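ABC transporter (Caldanaerobius, PDB 4G68) probably serves as the extracellular solute-binding protein of an ABC transporter, capturing sugars released from xylan for uptake by a thermophilic bacterium. Local coordinates at residues D348-L352 / I353-L357; K55-E58 / I59-W63; E78-A81 / Y82-K85. One frame throughout, in Å; residues are numbered along the deposited sequence.

Contact 1: D348-L352 / I353-L357; sequences DMDYL and IATGL
Asp350 reaches from the last turn of a helix to Thr355, just beyond its end. Its CB lies 3.5 Å from Gly356 N, and CG, set beside the backbone N at chi1 -88°, keeps the same distance from that nitrogen. OD1 accepts a hydrogen bond of 2.6 Å from Thr355 OG1, which comes in on the anti side, 27° out of the carboxylate plane; OD2 passes Gly356 CA at 3.8 Å and lies close to the carboxylate of Asp151. Thr355 OG1 sits between its own backbone N and carbonyl carbon (chi1 50°), a setting that faces it to the acid. The backbone closes the helix with Ile353 N to Met349 O at 2.9 Å and a weak, bent bond from Ala354 N to Asp350 O, after which Ala354 turns the chain out with positive phi. Met349 CG packs on Ile353 CD1 at 3.8 Å, and its CE reaches Thr355 OG1. The turn is buried between elements: Met349, Ile353 and Thr355 lean on helix 52-66, Tyr351 and Ala354 on helix 372-382, while Asp350 touches Phe150 of strand 144-160, the strand with which Leu357 pairs through Gln152.

Contact 2: K55-E58 / I59-W63; sequences KVKE and IIDQW
Four successive i to i+4 hydrogen bonds tie Lys55-Glu58 to Ile59-Trp63 as one unbroken run of alpha-helix. Ile60 N to Val56 O is 2.9 Å long and almost straight, with an N-H...O angle of 176°; Ile59 N to Lys55 O is nearly as straight, and Gln62 N to Glu58 O somewhat more bent. The bond from Asp61 N to Lys57 O bends most, to 155°. On the outward side, Lys57 and Asp61 form a salt bridge one turn apart, NZ to OD1 3.3 Å. Lys57 starts with CG anti to its backbone N (chi1 -170°), and bends at chi2 and chi4 bring the ammonium beside OD1, nearly level with the carboxylate plane. The methylene CE is as near to Asp61 OD1 as the ammonium is, whereas OD2 lies farther from NZ, at 3.8 Å. The same OD1 stands 3.0 Å from Lys57 O, two acceptors side by side. Elsewhere the aliphatic chains fold over the carbonyls of the preceding turn: Ile59 CG1 is 3.3 Å from Lys55 O, and Ile60 CG1 approaches Val56 O in the same way. Val56 CG1 and Ile60 CD1 touch loosely at 4.5 Å, Val56 also meeting Asn45 and Ile60 meeting Phe43 of strand 40-45. Helix 52-66 is the crossover of a beta-alpha-beta unit between strands 40-45 and 71-76. The chemistry is thus that of an amphipathic helix: Val56 and Ile60 face the strands, Ile59 faces Gln345 of helix 332-353, and Lys57 and Asp61 are exposed, Lys57 also touching Glu74 of strand 71-76; the lysine charge would partly offset the repulsion between Asp61 OD1 and the carbonyl beside it.

Contact 3: E78-A81 / Y82-K85; sequences ENDA and YKTK
Lys83 NZ is gripped by Asp80 OD1 at 3.1 Å, a salt bridge and hydrogen bond in one, and by a water at 2.7 Å. The ammonium meets OD1 from above the carboxylate plane, 51° out of it, and the two side chains run alongside each other in one direction. Lys83 stays extended through chi3, then bends at chi4 (134°), which turns NZ toward Asp80 OD1. The water donates to Asn79 OD1, bridging amide and ammonium. Asp80 is positioned from its other oxygen, OD2, by Trp201 NE1, and the rings of Trp201 and Trp102 also receive the lysine in cation-pi contacts. Shortening Lys83 to an alanine would probably leave Asp80 OD1 and the bridging water without their cation and take a partner from both tryptophans. Behind this group Glu78 acts as N-cap, its OE1 accepting from Ala81 N at 3.0 Å and its OE2 from Asp80 N at 2.8 Å. Tyr82 N closes the first turn on Glu78 O at 2.7 Å. The cap thus answers amides of the opening turn, and Lys83 likely moderates the negative charge of Asp80, which lies close to Asp199.

Overall arrangement
Contacts 1 and 2 belong to neighbouring helices, 332-353 and 52-66, and touch directly where Met349 SD packs on Lys55 CB and Val56 CG2. Contact 3, at the start of helix 79-91, stands apart, its centre 21 to 22 Å from the others. Contact 1 is a buried helix end, where one oxygen of Asp350 takes a hydroxyl; contact 2 lies mid-helix, with an apolar inner face and an exposed ion pair; contact 3 is a partly buried helix start, capped by Glu78, with a lysine-aspartate pair joined by water and tryptophans. Contacts 2 and 3 each pair a lysine with an aspartate, but at contact 3 the lysine also has cation-pi contacts with two tryptophans.

Contact 1: D348-L352 / I353-L357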
loop_
_atom_site.group_PDB
_atom_site.type_symbol
_atom_site.label_atom_id
_atom_site.label_comp_id
_atom_site.label_asym_id
_atom_site.label_seq_id
_atom_site.Cartn_x
_atom_site.Cartn_y
_atom_site.Cartn_z
ATOM N N ASP C 348 -11.380 9.326 7.355
ATOM C CA ASP C 348 -11.264 10.809 7.422
ATOM C C ASP C 348 -9.869 11.256 7.934
ATOM O O ASP C 348 -9.285 12.233 7.434
ATOM C CB ASP C 348 -12.276 11.366 8.410
ATOM C CG ASP C 348 -13.690 11.365 7.901
ATOM O OD1 ASP C 348 -13.965 10.871 6.780
ATOM O OD2 ASP C 348 -14.541 11.940 8.669
ATOM N N MET C 349 -9.341 10.541 8.928
ATOM C CA MET C 349 -7.999 10.805 9.435
ATOM C C MET C 349 -7.009 10.693 8.252
ATOM O O MET C 349 -6.229 11.599 8.031
ATOM C CB MET C 349 -7.621 9.772 10.520
ATOM C CG MET C 349 -6.189 9.915 11.042
ATOM S SD MET C 349 -5.558 8.509 11.975
ATOM C CE MET C 349 -5.082 7.360 10.672
ATOM N N ASP C 350 -7.082 9.582 7.505
ATOM C CA ASP C 350 -6.155 9.250 6.377
ATOM C C ASP C 350 -6.129 10.394 5.379
ATOM O O ASP C 350 -5.058 10.879 4.965
ATOM C CB ASP C 350 -6.668 8.000 5.614
ATOM C CG ASP C 350 -6.183 6.687 6.183
ATOM O OD1 ASP C 350 -5.316 6.697 7.103
ATOM O OD2 ASP C 350 -6.689 5.614 5.687
ATOM N N TYR C 351 -7.331 10.809 4.988
ATOM C CA TYR C 351 -7.538 11.948 4.083
ATOM C C TYR C 351 -6.871 13.254 4.578
ATOM O O TYR C 351 -6.179 13.942 3.793
ATOM C CB TYR C 351 -9.037 12.160 3.879
ATOM C CG TYR C 351 -9.418 13.154 2.787
ATOM C CD1 TYR C 351 -8.734 13.171 1.564
ATOM C CD2 TYR C 351 -10.468 14.043 2.971
ATOM C CE1 TYR C 351 -9.070 14.065 0.562
ATOM C CE2 TYR C 351 -10.834 14.944 1.968
ATOM C CZ TYR C 351 -10.135 14.945 0.770
ATOM O OH TYR C 351 -10.490 15.829 -0.218
ATOM N N LEU C 352 -7.032 13.555 5.869
ATOM C CA LEU C 352 -6.513 14.789 6.446
ATOM C C LEU C 352 -4.994 14.800 6.591
ATOM O O LEU C 352 -4.353 15.814 6.322
ATOM C CB LEU C 352 -7.160 15.039 7.807
ATOM C CG LEU C 352 -8.608 15.541 7.710
ATOM C CD1 LEU C 352 -9.334 15.407 9.044
ATOM C CD2 LEU C 352 -8.566 17.001 7.253
ATOM N N ILE C 353 -4.431 13.664 6.992
ATOM C CA ILE C 353 -3.014 13.536 7.248
ATOM C C ILE C 353 -2.187 12.787 6.173
ATOM O O ILE C 353 -0.961 12.685 6.318
ATOM C CB ILE C 353 -2.745 13.029 8.683
ATOM C CG1 ILE C 353 -2.953 11.511 8.783
ATOM C CG2 ILE C 353 -3.638 13.781 9.692
ATOM C CD1 ILE C 353 -2.612 10.946 10.159
ATOM N N ALA C 354 -2.843 12.276 5.128
ATOM C CA ALA C 354 -2.179 11.616 3.983
ATOM C C ALA C 354 -1.502 10.254 4.297
ATOM O O ALA C 354 -0.605 9.802 3.588
ATOM C CB ALA C 354 -1.243 12.590 3.221
ATOM N N THR C 355 -1.989 9.603 5.349
ATOM C CA THR C 355 -1.605 8.219 5.663
ATOM C C THR C 355 -2.369 7.216 4.805
ATOM O O THR C 355 -2.001 6.032 4.739
ATOM C CB THR C 355 -1.881 7.828 7.148
ATOM O OG1 THR C 355 -3.239 8.168 7.518
ATOM C CG2 THR C 355 -0.870 8.443 8.078
ATOM N N GLY C 356 -3.454 7.680 4.183
ATOM C CA GLY C 356 -4.160 6.861 3.200
ATOM C C GLY C 356 -5.031 7.649 2.233
ATOM O O GLY C 356 -5.064 8.885 2.294
ATOM N N LEU C 357 -5.669 6.934 1.309
ATOM C CA LEU C 357 -6.742 7.506 0.491
ATOM C C LEU C 357 -8.108 7.032 1.045
ATOM O O LEU C 357 -8.291 5.812 1.257
ATOM C CB LEU C 357 -6.567 7.080 -0.951
ATOM C CG LEU C 357 -5.368 7.744 -1.629
ATOM C CD1 LEU C 357 -4.905 6.887 -2.802
ATOM C CD2 LEU C 357 -5.680 9.208 -2.028
#

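Contact 2: K55-E58 / I59-W63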
loop_
_atom_site.group_PDB
_atom_site.type_symbol
_atom_site.label_atom_id
_atom_site.label_comp_id
_atom_site.label_asym_id
_atom_site.label_seq_id
_atom_site.Cartn_x
_atom_site.Cartn_y
_atom_site.Cartn_z
ATOM N N LYS C 55 -3.424 10.409 16.595
ATOM C CA LYS C 55 -4.783 10.522 16.056
ATOM C C LYS C 55 -5.713 9.333 16.328
ATOM O O LYS C 55 -6.922 9.519 16.623
ATOM C CB LYS C 55 -4.719 10.843 14.564
ATOM C CG LYS C 55 -3.992 12.154 14.322
ATOM C CD LYS C 55 -4.857 13.327 14.715
ATOM C CE LYS C 55 -5.740 13.657 13.549
ATOM N NZ LYS C 55 -6.724 14.664 13.987
ATOM N N VAL C 56 -5.141 8.136 16.230
ATOM C CA VAL C 56 -5.924 6.914 16.384
ATOM C C VAL C 56 -6.329 6.775 17.845
ATOM O O VAL C 56 -7.499 6.463 18.139
ATOM C CB VAL C 56 -5.155 5.662 15.889
ATOM C CG1 VAL C 56 -5.944 4.378 16.172
ATOM C CG2 VAL C 56 -4.954 5.785 14.395
ATOM N N LYS C 57 -5.385 7.074 18.736
ATOM C CA LYS C 57 -5.672 7.089 20.182
ATOM C C LYS C 57 -6.847 8.003 20.515
ATOM O O LYS C 57 -7.723 7.636 21.332
ATOM C CB LYS C 57 -4.438 7.492 21.016
ATOM C CG LYS C 57 -4.634 7.294 22.522
ATOM C CD LYS C 57 -4.833 5.813 22.821
ATOM C CE LYS C 57 -5.524 5.515 24.145
ATOM N NZ LYS C 57 -5.213 6.454 25.269
ATOM N N GLU C 58 -6.849 9.189 19.887
ATOM C CA GLU C 58 -7.880 10.201 20.083
ATOM C C GLU C 58 -9.246 9.675 19.628
ATOM O O GLU C 58 -10.223 9.789 20.347
ATOM C CB GLU C 58 -7.530 11.494 19.327
ATOM C CG GLU C 58 -6.265 12.193 19.851
ATOM C CD GLU C 58 -5.914 13.479 19.100
ATOM O OE1 GLU C 58 -6.427 13.719 17.979
ATOM O OE2 GLU C 58 -5.112 14.267 19.634
ATOM N N ILE C 59 -9.297 9.120 18.423
ATOM C CA ILE C 59 -10.479 8.468 17.910
ATOM C C ILE C 59 -11.018 7.433 18.899
ATOM O O ILE C 59 -12.205 7.472 19.224
ATOM C CB ILE C 59 -10.235 7.771 16.552
ATOM C CG1 ILE C 59 -9.938 8.794 15.458
ATOM C CG2 ILE C 59 -11.477 6.983 16.167
ATOM C CD1 ILE C 59 -9.334 8.199 14.204
ATOM N N ILE C 60 -10.167 6.520 19.365
ATOM C CA ILE C 60 -10.542 5.548 20.414
ATOM C C ILE C 60 -11.101 6.285 21.636
ATOM O O ILE C 60 -12.173 5.919 22.138
ATOM C CB ILE C 60 -9.349 4.669 20.908
ATOM C CG1 ILE C 60 -8.556 3.944 19.792
ATOM C CG2 ILE C 60 -9.785 3.718 22.022
ATOM C CD1 ILE C 60 -9.301 3.099 18.809
ATOM N N ASP C 61 -10.390 7.314 22.100
ATOM C CA ASP C 61 -10.825 8.051 23.308
ATOM C C ASP C 61 -12.244 8.640 23.135
ATOM O O ASP C 61 -13.105 8.518 24.040
ATOM C CB ASP C 61 -9.800 9.119 23.732
ATOM C CG ASP C 61 -8.461 8.522 24.167
ATOM O OD1 ASP C 61 -8.301 7.270 24.270
ATOM O OD2 ASP C 61 -7.547 9.329 24.384
ATOM N N GLN C 62 -12.513 9.244 21.973
ATOM C CA GLN C 62 -13.842 9.786 21.761
ATOM C C GLN C 62 -14.910 8.677 21.761
ATOM O O GLN C 62 -16.017 8.864 22.287
ATOM C CB GLN C 62 -13.934 10.613 20.490
ATOM C CG GLN C 62 -15.243 11.395 20.472
ATOM C CD GLN C 62 -15.458 12.226 19.226
ATOM O OE1 GLN C 62 -14.603 13.054 18.839
ATOM N NE2 GLN C 62 -16.630 12.025 18.595
ATOM N N TRP C 63 -14.574 7.515 21.195
ATOM C CA TRP C 63 -15.498 6.386 21.282
ATOM C C TRP C 63 -15.723 5.966 22.711
ATOM O O TRP C 63 -16.859 5.659 23.099
ATOM C CB TRP C 63 -15.057 5.194 20.439
ATOM C CG TRP C 63 -15.873 3.947 20.738
ATOM C CD1 TRP C 63 -15.725 3.065 21.818
ATOM C CD2 TRP C 63 -17.013 3.414 19.961
ATOM N NE1 TRP C 63 -16.671 2.062 21.769
ATOM C CE2 TRP C 63 -17.468 2.206 20.675
ATOM C CE3 TRP C 63 -17.666 3.792 18.793
ATOM C CZ2 TRP C 63 -18.533 1.440 20.220
ATOM C CZ3 TRP C 63 -18.731 3.000 18.330
ATOM C CH2 TRP C 63 -19.155 1.855 19.030
#

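Contact 3: E78-A81 / Y82-K85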
loop_
_atom_site.group_PDB
_atom_site.type_symbol
_atom_site.label_atom_id
_atom_site.label_comp_id
_atom_site.label_asym_id
_atom_site.label_seq_id
_atom_site.Cartn_x
_atom_site.Cartn_y
_atom_site.Cartn_z
ATOM N N GLU C 78 3.996 -2.553 14.566
ATOM C CA GLU C 78 4.597 -2.158 13.291
ATOM C C GLU C 78 4.100 -3.072 12.161
ATOM O O GLU C 78 4.026 -4.308 12.307
ATOM C CB GLU C 78 6.144 -2.110 13.367
ATOM C CG GLU C 78 6.845 -1.707 12.049
ATOM C CD GLU C 78 6.954 -2.833 11.042
ATOM O OE1 GLU C 78 7.093 -4.006 11.465
ATOM O OE2 GLU C 78 6.846 -2.584 9.803
ATOM N N ASN C 79 3.738 -2.431 11.050
ATOM C CA ASN C 79 3.315 -3.077 9.805
ATOM C C ASN C 79 3.810 -4.540 9.522
ATOM O O ASN C 79 3.002 -5.495 9.367
ATOM C CB ASN C 79 3.743 -2.121 8.649
ATOM C CG ASN C 79 3.433 -2.668 7.310
ATOM O OD1 ASN C 79 2.398 -3.321 7.133
ATOM N ND2 ASN C 79 4.321 -2.439 6.339
ATOM N N ASP C 80 5.119 -4.736 9.429
ATOM C CA ASP C 80 5.615 -6.051 9.028
ATOM C C ASP C 80 5.497 -7.084 10.141
ATOM O O ASP C 80 5.194 -8.267 9.887
ATOM C CB ASP C 80 7.027 -5.949 8.440
ATOM C CG ASP C 80 7.004 -5.451 7.015
ATOM O OD1 ASP C 80 6.571 -6.213 6.108
ATOM O OD2 ASP C 80 7.371 -4.282 6.790
ATOM N N ALA C 81 5.693 -6.613 11.363
ATOM C CA ALA C 81 5.495 -7.428 12.572
ATOM C C ALA C 81 3.997 -7.737 12.790
ATOM O O ALA C 81 3.629 -8.777 13.380
ATOM C CB ALA C 81 6.097 -6.718 13.792
ATOM N N TYR C 82 3.137 -6.834 12.316
ATOM C CA TYR C 82 1.695 -6.990 12.499
ATOM C C TYR C 82 1.185 -8.148 11.613
ATOM O O TYR C 82 0.321 -8.951 12.001
ATOM C CB TYR C 82 1.006 -5.660 12.136
ATOM C CG TYR C 82 -0.493 -5.736 12.237
ATOM C CD1 TYR C 82 -1.139 -5.527 13.466
ATOM C CD2 TYR C 82 -1.276 -6.010 11.108
ATOM C CE1 TYR C 82 -2.507 -5.597 13.557
ATOM C CE2 TYR C 82 -2.668 -6.114 11.199
ATOM C CZ TYR C 82 -3.272 -5.907 12.418
ATOM O OH TYR C 82 -4.636 -5.994 12.508
ATOM N N LYS C 83 1.710 -8.232 10.391
ATOM C CA LYS C 83 1.424 -9.363 9.518
ATOM C C LYS C 83 1.595 -10.701 10.250
ATOM O O LYS C 83 0.682 -11.563 10.264
ATOM C CB LYS C 83 2.365 -9.302 8.319
ATOM C CG LYS C 83 2.025 -8.101 7.439
ATOM C CD LYS C 83 2.842 -8.126 6.163
ATOM C CE LYS C 83 2.501 -6.880 5.365
ATOM N NZ LYS C 83 3.767 -6.287 4.884
ATOM N N THR C 84 2.777 -10.854 10.854
ATOM C CA THR C 84 3.107 -12.049 11.630
ATOM C C THR C 84 2.112 -12.285 12.748
ATOM O O THR C 84 1.582 -13.397 12.881
ATOM C CB THR C 84 4.538 -11.951 12.159
ATOM O OG1 THR C 84 5.411 -11.822 11.033
ATOM C CG2 THR C 84 4.949 -13.197 12.984
ATOM N N LYS C 85 1.860 -11.228 13.520
ATOM C CA LYS C 85 1.008 -11.264 14.700
ATOM C C LYS C 85 -0.456 -11.606 14.430
ATOM O O LYS C 85 -1.058 -12.455 15.141
ATOM C CB LYS C 85 1.045 -9.902 15.405
ATOM C CG LYS C 85 0.311 -9.900 16.733
ATOM C CD LYS C 85 0.394 -8.556 17.445
ATOM C CE LYS C 85 -0.563 -8.528 18.622
ATOM N NZ LYS C 85 -0.462 -7.278 19.435
HETATM O O HOH W 1 2.775 -3.827 4.437
#